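Ferric iron-binding protein HitA (Pseudomonas aeruginosa PAO1, PDB 6IWF) binds ferric iron in the cleft of a bacterial solute-binding protein fold, probably serves its uptake, and is linked to gallium internalization. Local coordinates at residues A[105-110]-A[210-215]; A[75-80]-A[95-100]; A[142-147]-A[300-305]. All coordinates share one frame; numbering follows the deposited sequence.

Contact 1 (A[105-110]-A[210-215])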
loop_
_atom_site.group_PDB
_atom_site.type_symbol
_atom_site.label_atom_id
_atom_site.label_comp_id
_atom_site.label_asym_id
_atom_site.label_seq_id
_atom_site.Cartn_x
_atom_site.Cartn_y
_atom_site.Cartn_z
ATOM N N VAL A 105 6.496 9.142 -0.180
ATOM C CA VAL A 105 7.468 10.117 0.301
ATOM C C VAL A 105 8.618 10.178 -0.695
ATOM O O VAL A 105 8.676 9.411 -1.663
ATOM C CB VAL A 105 7.995 9.770 1.708
ATOM C CG1 VAL A 105 6.857 9.772 2.712
ATOM C CG2 VAL A 105 8.704 8.418 1.697
ATOM N N LEU A 106 9.546 11.101 -0.441
ATOM C CA LEU A 106 10.823 11.179 -1.145
ATOM C C LEU A 106 11.920 10.936 -0.106
ATOM O O LEU A 106 12.199 11.805 0.727
ATOM C CB LEU A 106 10.983 12.542 -1.845
ATOM C CG LEU A 106 12.258 12.726 -2.674
ATOM C CD1 LEU A 106 12.208 11.901 -3.957
ATOM C CD2 LEU A 106 12.405 14.205 -3.005
ATOM N N ALA A 107 12.531 9.754 -0.113
ATOM C CA ALA A 107 13.681 9.534 0.763
ATOM C C ALA A 107 14.892 10.206 0.131
ATOM O O ALA A 107 15.038 10.201 -1.095
ATOM C CB ALA A 107 13.936 8.044 0.974
ATOM N N TYR A 108 15.730 10.836 0.951
ATOM C CA TYR A 108 16.886 11.521 0.390
ATOM C C TYR A 108 18.055 11.447 1.361
ATOM O O TYR A 108 17.880 11.258 2.568
ATOM C CB TYR A 108 16.574 12.982 0.032
ATOM C CG TYR A 108 16.378 13.912 1.217
ATOM C CD1 TYR A 108 15.181 13.923 1.926
ATOM C CD2 TYR A 108 17.377 14.799 1.604
ATOM C CE1 TYR A 108 14.986 14.771 3.009
ATOM C CE2 TYR A 108 17.190 15.667 2.705
ATOM C CZ TYR A 108 15.994 15.636 3.396
ATOM O OH TYR A 108 15.780 16.474 4.481
ATOM N N ASN A 109 19.261 11.600 0.801
ATOM C CA ASN A 109 20.489 11.603 1.582
ATOM C C ASN A 109 20.922 13.044 1.787
ATOM O O ASN A 109 21.322 13.702 0.812
ATOM C CB ASN A 109 21.583 10.815 0.866
ATOM C CG ASN A 109 22.885 10.760 1.659
ATOM O OD1 ASN A 109 23.066 11.487 2.636
ATOM N ND2 ASN A 109 23.799 9.897 1.229
ATOM N N PRO A 110 20.831 13.593 3.003
ATOM C CA PRO A 110 21.159 15.017 3.191
ATOM C C PRO A 110 22.630 15.330 3.024
ATOM O O PRO A 110 22.978 16.517 2.953
ATOM C CB PRO A 110 20.682 15.310 4.628
ATOM C CG PRO A 110 20.573 13.984 5.291
ATOM C CD PRO A 110 20.325 12.955 4.233
ATOM N N SER A 210 19.772 8.769 5.991
ATOM C CA SER A 210 18.747 9.264 5.089
ATOM C C SER A 210 17.589 9.877 5.873
ATOM O O SER A 210 17.371 9.591 7.057
ATOM C CB SER A 210 18.247 8.132 4.191
ATOM O OG SER A 210 17.532 7.174 4.950
ATOM N N ARG A 211 16.839 10.740 5.194
ATOM C CA ARG A 211 15.687 11.397 5.786
ATOM C C ARG A 211 14.520 11.305 4.811
ATOM O O ARG A 211 14.686 10.970 3.636
ATOM C CB ARG A 211 16.000 12.856 6.153
ATOM C CG ARG A 211 17.179 12.990 7.152
ATOM C CD ARG A 211 17.322 14.390 7.762
ATOM N NE ARG A 211 17.309 15.455 6.760
ATOM C CZ ARG A 211 17.977 16.607 6.865
ATOM N NH1 ARG A 211 17.886 17.514 5.892
ATOM N NH2 ARG A 211 18.737 16.854 7.937
ATOM N N LEU A 212 13.329 11.606 5.314
ATOM C CA LEU A 212 12.121 11.588 4.507
ATOM C C LEU A 212 11.677 13.009 4.229
ATOM O O LEU A 212 11.580 13.834 5.146
ATOM C CB LEU A 212 10.994 10.813 5.194
ATOM C CG LEU A 212 11.254 9.317 5.332
ATOM C CD1 LEU A 212 9.964 8.605 5.739
ATOM C CD2 LEU A 212 11.817 8.727 4.051
ATOM N N HIS A 213 11.398 13.280 2.965
ATOM C CA HIS A 213 10.767 14.514 2.542
ATOM C C HIS A 213 9.321 14.224 2.172
ATOM O O HIS A 213 9.042 13.271 1.441
ATOM C CB HIS A 213 11.503 15.108 1.346
ATOM C CG HIS A 213 10.862 16.350 0.821
ATOM N ND1 HIS A 213 10.866 17.536 1.521
ATOM C CD2 HIS A 213 10.163 16.579 -0.315
ATOM C CE1 HIS A 213 10.214 18.454 0.828
ATOM N NE2 HIS A 213 9.781 17.900 -0.293
ATOM N N TYR A 214 8.409 15.051 2.667
ATOM C CA TYR A 214 6.995 14.943 2.333
ATOM C C TYR A 214 6.647 16.068 1.372
ATOM O O TYR A 214 6.864 17.246 1.687
ATOM C CB TYR A 214 6.131 15.008 3.592
ATOM C CG TYR A 214 6.328 13.813 4.463
ATOM C CD1 TYR A 214 7.443 13.710 5.294
ATOM C CD2 TYR A 214 5.426 12.762 4.434
ATOM C CE1 TYR A 214 7.631 12.603 6.082
ATOM C CE2 TYR A 214 5.607 11.650 5.221
ATOM C CZ TYR A 214 6.707 11.573 6.035
ATOM O OH TYR A 214 6.882 10.451 6.805
ATOM N N PHE A 215 6.120 15.708 0.204
ATOM C CA PHE A 215 5.786 16.728 -0.788
ATOM C C PHE A 215 4.658 17.628 -0.293
ATOM O O PHE A 215 4.682 18.849 -0.514
ATOM C CB PHE A 215 5.385 16.068 -2.115
ATOM C CG PHE A 215 6.541 15.576 -2.942
ATOM C CD1 PHE A 215 7.434 16.472 -3.535
ATOM C CD2 PHE A 215 6.717 14.219 -3.162
ATOM C CE1 PHE A 215 8.495 16.009 -4.324
ATOM C CE2 PHE A 215 7.783 13.752 -3.938
ATOM C CZ PHE A 215 8.657 14.646 -4.526
#

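Contact 2 (A[75-80]-A[95-100])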
loop_
_atom_site.group_PDB
_atom_site.type_symbol
_atom_site.label_atom_id
_atom_site.label_comp_id
_atom_site.label_asym_id
_atom_site.label_seq_id
_atom_site.Cartn_x
_atom_site.Cartn_y
_atom_site.Cartn_z
ATOM N N ALA A 75 -17.536 -11.277 -0.127
ATOM C CA ALA A 75 -18.748 -11.248 0.685
ATOM C C ALA A 75 -18.967 -9.862 1.278
ATOM O O ALA A 75 -18.018 -9.190 1.685
ATOM C CB ALA A 75 -18.650 -12.279 1.813
ATOM N N LYS A 76 -20.231 -9.442 1.351
ATOM C CA LYS A 76 -20.544 -8.211 2.068
ATOM C C LYS A 76 -20.103 -8.348 3.526
ATOM O O LYS A 76 -20.308 -9.385 4.161
ATOM C CB LYS A 76 -22.047 -7.909 1.957
ATOM C CG LYS A 76 -22.687 -7.218 3.170
ATOM C CD LYS A 76 -22.265 -5.757 3.346
ATOM C CE LYS A 76 -23.315 -4.982 4.151
ATOM N NZ LYS A 76 -23.115 -5.067 5.631
ATOM N N LEU A 77 -19.456 -7.309 4.045
ATOM C CA LEU A 77 -18.983 -7.326 5.422
ATOM C C LEU A 77 -20.099 -6.939 6.390
ATOM O O LEU A 77 -20.985 -6.146 6.066
ATOM C CB LEU A 77 -17.805 -6.369 5.593
ATOM C CG LEU A 77 -16.507 -6.803 4.909
ATOM C CD1 LEU A 77 -15.520 -5.633 4.894
ATOM C CD2 LEU A 77 -15.906 -8.018 5.607
ATOM N N GLU A 78 -20.032 -7.489 7.599
ATOM C CA GLU A 78 -21.037 -7.166 8.602
ATOM C C GLU A 78 -21.043 -5.663 8.884
ATOM O O GLU A 78 -19.980 -5.029 8.936
ATOM C CB GLU A 78 -20.780 -7.962 9.881
ATOM C CG GLU A 78 -21.163 -9.427 9.726
ATOM C CD GLU A 78 -20.815 -10.268 10.936
ATOM O OE1 GLU A 78 -21.367 -11.380 11.060
ATOM O OE2 GLU A 78 -19.995 -9.823 11.765
ATOM N N PRO A 79 -22.222 -5.054 9.040
ATOM C CA PRO A 79 -22.274 -3.606 9.290
ATOM C C PRO A 79 -21.479 -3.173 10.506
ATOM O O PRO A 79 -20.921 -2.066 10.503
ATOM C CB PRO A 79 -23.778 -3.335 9.469
ATOM C CG PRO A 79 -24.395 -4.682 9.734
ATOM C CD PRO A 79 -23.565 -5.658 8.978
ATOM N N GLU A 80 -21.401 -4.012 11.545
ATOM C CA GLU A 80 -20.550 -3.693 12.687
ATOM C C GLU A 80 -19.098 -3.513 12.259
ATOM O O GLU A 80 -18.392 -2.638 12.774
ATOM C CB GLU A 80 -20.650 -4.789 13.748
ATOM C CG GLU A 80 -22.022 -4.924 14.379
ATOM C CD GLU A 80 -22.933 -5.902 13.639
ATOM O OE1 GLU A 80 -23.941 -6.331 14.243
ATOM O OE2 GLU A 80 -22.661 -6.238 12.462
ATOM N N ASP A 95 -17.862 -4.663 0.555
ATOM C CA ASP A 95 -17.320 -6.017 0.509
ATOM C C ASP A 95 -15.801 -6.043 0.573
ATOM O O ASP A 95 -15.195 -7.074 0.292
ATOM C CB ASP A 95 -17.808 -6.771 -0.735
ATOM C CG ASP A 95 -17.762 -5.931 -1.990
ATOM O OD1 ASP A 95 -17.202 -4.811 -1.954
ATOM O OD2 ASP A 95 -18.299 -6.401 -3.022
ATOM N N TRP A 96 -15.169 -4.928 0.908
ATOM C CA TRP A 96 -13.797 -4.970 1.389
ATOM C C TRP A 96 -13.620 -3.756 2.280
ATOM O O TRP A 96 -14.427 -2.827 2.244
ATOM C CB TRP A 96 -12.774 -5.013 0.242
ATOM C CG TRP A 96 -12.773 -3.834 -0.667
ATOM C CD1 TRP A 96 -13.426 -3.719 -1.858
ATOM C CD2 TRP A 96 -12.062 -2.600 -0.476
ATOM N NE1 TRP A 96 -13.177 -2.485 -2.417
ATOM C CE2 TRP A 96 -12.343 -1.780 -1.590
ATOM C CE3 TRP A 96 -11.232 -2.106 0.537
ATOM C CZ2 TRP A 96 -11.823 -0.482 -1.723
ATOM C CZ3 TRP A 96 -10.709 -0.816 0.403
ATOM C CH2 TRP A 96 -11.005 -0.026 -0.721
ATOM N N ILE A 97 -12.578 -3.774 3.098
ATOM C CA ILE A 97 -12.418 -2.731 4.104
ATOM C C ILE A 97 -10.944 -2.400 4.267
ATOM O O ILE A 97 -10.087 -3.288 4.255
ATOM C CB ILE A 97 -13.051 -3.141 5.453
ATOM C CG1 ILE A 97 -13.182 -1.923 6.361
ATOM C CG2 ILE A 97 -12.289 -4.295 6.110
ATOM C CD1 ILE A 97 -14.242 -2.120 7.459
ATOM N N GLY A 98 -10.656 -1.110 4.405
ATOM C CA GLY A 98 -9.283 -0.683 4.616
ATOM C C GLY A 98 -8.813 -1.049 6.012
ATOM O O GLY A 98 -9.584 -1.031 6.974
ATOM N N ILE A 99 -7.537 -1.414 6.110
ATOM C CA ILE A 99 -6.921 -1.848 7.360
ATOM C C ILE A 99 -5.882 -0.847 7.839
ATOM O O ILE A 99 -5.887 -0.451 9.005
ATOM C CB ILE A 99 -6.302 -3.255 7.220
ATOM C CG1 ILE A 99 -7.341 -4.269 6.725
ATOM C CG2 ILE A 99 -5.700 -3.697 8.537
ATOM C CD1 ILE A 99 -8.587 -4.354 7.597
ATOM N N THR A 100 -4.958 -0.455 6.958
ATOM C CA THR A 100 -4.001 0.605 7.248
ATOM C C THR A 100 -3.888 1.503 6.029
ATOM O O THR A 100 -4.281 1.131 4.925
ATOM C CB THR A 100 -2.597 0.087 7.586
ATOM O OG1 THR A 100 -2.032 -0.549 6.433
ATOM C CG2 THR A 100 -2.618 -0.889 8.783
HETATM O O HOH W 1 -15.489 -8.934 2.327
#

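Contact 3 (A[142-147]-A[300-305])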
loop_
_atom_site.group_PDB
_atom_site.type_symbol
_atom_site.label_atom_id
_atom_site.label_comp_id
_atom_site.label_asym_id
_atom_site.label_seq_id
_atom_site.Cartn_x
_atom_site.Cartn_y
_atom_site.Cartn_z
ATOM N N ALA A 142 2.633 -0.184 -5.643
ATOM C CA ALA A 142 2.600 1.171 -5.108
ATOM C C ALA A 142 2.897 2.199 -6.189
ATOM O O ALA A 142 2.251 3.247 -6.240
ATOM C CB ALA A 142 3.600 1.322 -3.963
ATOM N N PHE A 143 3.912 1.948 -7.023
ATOM C CA PHE A 143 4.179 2.893 -8.100
ATOM C C PHE A 143 3.043 2.902 -9.122
ATOM O O PHE A 143 2.742 3.951 -9.700
ATOM C CB PHE A 143 5.516 2.584 -8.778
ATOM C CG PHE A 143 5.909 3.613 -9.788
ATOM C CD1 PHE A 143 6.414 4.837 -9.373
ATOM C CD2 PHE A 143 5.709 3.388 -11.151
ATOM C CE1 PHE A 143 6.759 5.819 -10.308
ATOM C CE2 PHE A 143 6.043 4.359 -12.080
ATOM C CZ PHE A 143 6.562 5.581 -11.655
ATOM N N LEU A 144 2.406 1.755 -9.365
ATOM C CA LEU A 144 1.238 1.738 -10.241
ATOM C C LEU A 144 0.177 2.710 -9.749
ATOM O O LEU A 144 -0.405 3.464 -10.538
ATOM C CB LEU A 144 0.670 0.325 -10.326
ATOM C CG LEU A 144 -0.607 0.202 -11.161
ATOM C CD1 LEU A 144 -0.310 0.493 -12.612
ATOM C CD2 LEU A 144 -1.177 -1.200 -10.983
ATOM N N GLU A 145 -0.090 2.704 -8.442
ATOM C CA GLU A 145 -1.065 3.644 -7.897
ATOM C C GLU A 145 -0.584 5.085 -8.052
ATOM O O GLU A 145 -1.393 5.985 -8.316
ATOM C CB GLU A 145 -1.352 3.328 -6.431
ATOM C CG GLU A 145 -2.544 2.401 -6.289
ATOM C CD GLU A 145 -2.606 1.724 -4.948
ATOM O OE1 GLU A 145 -3.534 2.017 -4.156
ATOM O OE2 GLU A 145 -1.714 0.897 -4.685
ATOM N N GLN A 146 0.729 5.314 -7.919
ATOM C CA GLN A 146 1.275 6.650 -8.155
ATOM C C GLN A 146 0.964 7.117 -9.570
ATOM O O GLN A 146 0.579 8.269 -9.788
ATOM C CB GLN A 146 2.788 6.660 -7.921
ATOM C CG GLN A 146 3.430 8.049 -8.157
ATOM C CD GLN A 146 2.939 9.084 -7.134
ATOM O OE1 GLN A 146 3.560 9.268 -6.082
ATOM N NE2 GLN A 146 1.826 9.760 -7.439
ATOM N N VAL A 147 1.147 6.238 -10.551
ATOM C CA VAL A 147 0.863 6.627 -11.930
ATOM C C VAL A 147 -0.618 6.928 -12.108
ATOM O O VAL A 147 -0.996 7.911 -12.762
ATOM C CB VAL A 147 1.341 5.526 -12.895
ATOM C CG1 VAL A 147 0.974 5.886 -14.343
ATOM C CG2 VAL A 147 2.833 5.342 -12.752
ATOM N N SER A 300 -1.709 0.336 -18.459
ATOM C CA SER A 300 -1.498 0.442 -19.901
ATOM C C SER A 300 -0.417 1.459 -20.230
ATOM O O SER A 300 0.383 1.253 -21.151
ATOM C CB SER A 300 -2.800 0.829 -20.601
ATOM O OG SER A 300 -3.704 -0.245 -20.578
ATOM N N LEU A 301 -0.376 2.567 -19.480
ATOM C CA LEU A 301 0.627 3.590 -19.740
ATOM C C LEU A 301 2.021 3.091 -19.397
ATOM O O LEU A 301 2.975 3.325 -20.150
ATOM C CB LEU A 301 0.288 4.851 -18.943
ATOM C CG LEU A 301 1.294 5.986 -19.043
ATOM C CD1 LEU A 301 1.505 6.378 -20.503
ATOM C CD2 LEU A 301 0.817 7.183 -18.211
ATOM N N GLU A 302 2.162 2.407 -18.263
ATOM C CA GLU A 302 3.436 1.791 -17.915
ATOM C C GLU A 302 3.908 0.843 -19.007
ATOM O O GLU A 302 5.091 0.828 -19.364
ATOM C CB GLU A 302 3.305 1.023 -16.606
ATOM C CG GLU A 302 3.243 1.878 -15.357
ATOM C CD GLU A 302 3.215 1.020 -14.093
ATOM O OE1 GLU A 302 3.489 1.550 -12.998
ATOM O OE2 GLU A 302 2.913 -0.196 -14.192
ATOM N N ARG A 303 2.990 0.040 -19.544
ATOM C CA ARG A 303 3.358 -0.877 -20.617
ATOM C C ARG A 303 3.789 -0.121 -21.862
ATOM O O ARG A 303 4.784 -0.486 -22.506
ATOM C CB ARG A 303 2.190 -1.801 -20.932
ATOM C CG ARG A 303 2.035 -2.905 -19.927
ATOM C CD ARG A 303 2.892 -4.130 -20.288
ATOM N NE ARG A 303 2.983 -5.042 -19.148
ATOM C CZ ARG A 303 1.948 -5.690 -18.613
ATOM N NH1 ARG A 303 2.136 -6.490 -17.571
ATOM N NH2 ARG A 303 0.726 -5.555 -19.119
ATOM N N ASP A 304 3.068 0.946 -22.207
ATOM C CA ASP A 304 3.389 1.693 -23.419
ATOM C C ASP A 304 4.767 2.339 -23.321
ATOM O O ASP A 304 5.516 2.370 -24.308
ATOM C CB ASP A 304 2.318 2.744 -23.695
ATOM C CG ASP A 304 0.959 2.134 -24.021
ATOM O OD1 ASP A 304 0.870 0.896 -24.185
ATOM O OD2 ASP A 304 -0.028 2.897 -24.113
ATOM N N VAL A 305 5.129 2.843 -22.132
ATOM C CA VAL A 305 6.439 3.470 -21.932
ATOM C C VAL A 305 7.554 2.456 -21.713
ATOM O O VAL A 305 8.738 2.822 -21.743
ATOM C CB VAL A 305 6.293 4.476 -20.769
ATOM C CG1 VAL A 305 7.628 5.131 -20.388
ATOM C CG2 VAL A 305 5.303 5.549 -21.167
#

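Contact 1 (A[105-110]-A[210-215])
Arg211 reaches across to Tyr108 and grips its phenol oxygen with two nitrogens at once: NH1 stands 2.7 Å and NE 2.9 Å from Tyr108 OH. Both N-H bonds are bent, at 144° and 138°, because one oxygen serves two donors on the same flank of the guanidinium. The oxygen stays close to the guanidinium plane, while the phenol ring is turned steeply against that plane, 73° apart. The Arg211 chain bends at chi3, which brings NE back toward the hydroxyl. Pro110 lies over one guanidinium face, its CB 3.7 Å from Arg211 CZ and above the centre of the group. Two such donors might lower the pKa of the phenol somewhat. Beneath this pair runs the backbone pairing of strand 105-108 with strand 211-213, an antiparallel pair within the mixed sheet in one lobe of the periplasmic binding protein fold. Tyr108 and Arg211 form one hydrogen-bonded pair, Leu106 and His213 the other, and Ala107 faces Leu212 between them as a non-hydrogen-bonded pair. On the Ala107 face, Leu212 CD2 touches Ala107 CB at 3.8 Å and Val105 CG2 at 3.9 Å. Val105 CG1, anti to its carbonyl carbon, meets Tyr214 CE2 at 3.4 Å, the two side chains running side by side. On the Leu106 face, Leu106 CB approaches Phe215 CE2 at 4.0 Å. Further out, strand 190-194 continues the sheet on the other side of 105-108, pairing with Val105 and Ala107. Ser210 OG is held by Glu184, and Ser210 O accepts from Trp198 NE1. The side chain of Val105 lies about 7 Å from that of Tyr197, which binds iron in the metal-bound protein, though no iron is bound to this chain here.

Contact 2 (A[75-80]-A[95-100])
Leu77 drives its CD1 methyl against Ile97 at the start of strand 97-108, where the loop before helix 79-82 lies beside the long strand of the periplasmic binding protein fold. The touch is made by one methyl: Leu77 CD1 sits 3.6 Å from Ile97 CB and 3.7 Å from Ile97 CG2. It also comes within 3.7 Å of the backbone carbon Trp96 C, so the methyl rests where the main chain enters the strand. Leu77 points toward 95-100 and carries CG anti to its carbonyl carbon, with CD1 in turn anti to CA (chi2 168°). Ile97 has CG1 anti to the backbone N (chi1 -166°), which leaves CG2 between the N and the carbonyl carbon, on the flank that Leu77 CD1 meets; the two side chains cross obliquely. Helix 238-248 closes over this apolar pair, with Val245 touching both Leu77 and Ile97, and Gln242 holding Lys76 O and Glu78 N through the two ends of its amide. Trp96 points the other way, toward Leu65, Ile66 and Ala69 of helix 63-70. Asp95 meets the loop through CB rather than through its carboxylate: CB lies 3.4 Å from Ala75 O, whereas the acid group is turned away, with CG between the backbone N and the carbonyl carbon (chi1 44°). Asp95 CA makes a further C-H...O contact with the same oxygen. Ala75 is also tied by a backbone hydrogen bond to Val231 of strand 224-231, a sheet neighbour of 97-108, and Leu77 pairs with Gly94. A water bridges the two segments as well, hydrogen-bonded to Ala75 O at 2.6 Å and to Asp95 O at 2.8 Å.

Contact 3 (A[142-147]-A[300-305])
Glu302 extends its carboxylate between the side chains of Phe143, Leu144 and Val147, where helix 296-305 near the C-terminus packs across helix 141-154 of the periplasmic binding protein fold. The short axes run nearly perpendicular (99°) and stand 10.7 Å apart, a gap bridged by side chains. Glu302 CG is anti to its own carbonyl carbon (chi1 -75°), and the chain beyond is extended, which carries the acid group to the far helix. There the carboxylate lies nearly parallel to the Phe143 ring (9°), slightly displaced from its plane, and OE1 approaches the ring edge at Phe143 CD2, 3.4 Å away. Edge hydrogens carry a slight positive charge, so a negative oxygen would be favourably placed there. Phe143 holds CG anti to its backbone N, and its ring also meets that of Phe136 and the side chains of Leu163 and Leu166 on helix 156-169. Leu144 crosses Glu302 at about a right angle: its CD1 methyl touches Glu302 OE2 at 3.7 Å, while OE1 lies 3.6 Å from Leu144 CA, close to the helix backbone. The same OE1 is 3.9 Å from Val147 CG2. Within these two segments the acid is therefore met by carbon atoms. Leu301, one residue earlier, also faces helix 141-154 and rests on Leu163 and Glu160 of helix 156-169, so helices 141-154, 156-169 and 296-305 meet here. Leu144 is further backed by Ala298 and Leu299 of the C-terminal helix. The other branch of Val147 faces Leu301, with Val147 CG1 lying 4.1 Å from Leu301 CD2.

Contact 2 comes first along the chain and closes before contact 1 opens, whereas the segments of contacts 1 and 3 alternate. Contacts 1 and 2 use opposite ends of the long strand 97-108 and belong to one mixed sheet, yet their centres are about 34 Å apart, on opposite sides of the chain's centre. That strand and 224-231 run between the two lobes, as in other ferric-binding proteins. Contact 3 lies on helices 141-154 and 296-305, about 22 Å from contact 1 and about 28 Å from contact 2, centre to centre. None touches another, and side chains of contacts 1 and 3 come within about 7 to 11 Å of those of Tyr196 and Tyr197.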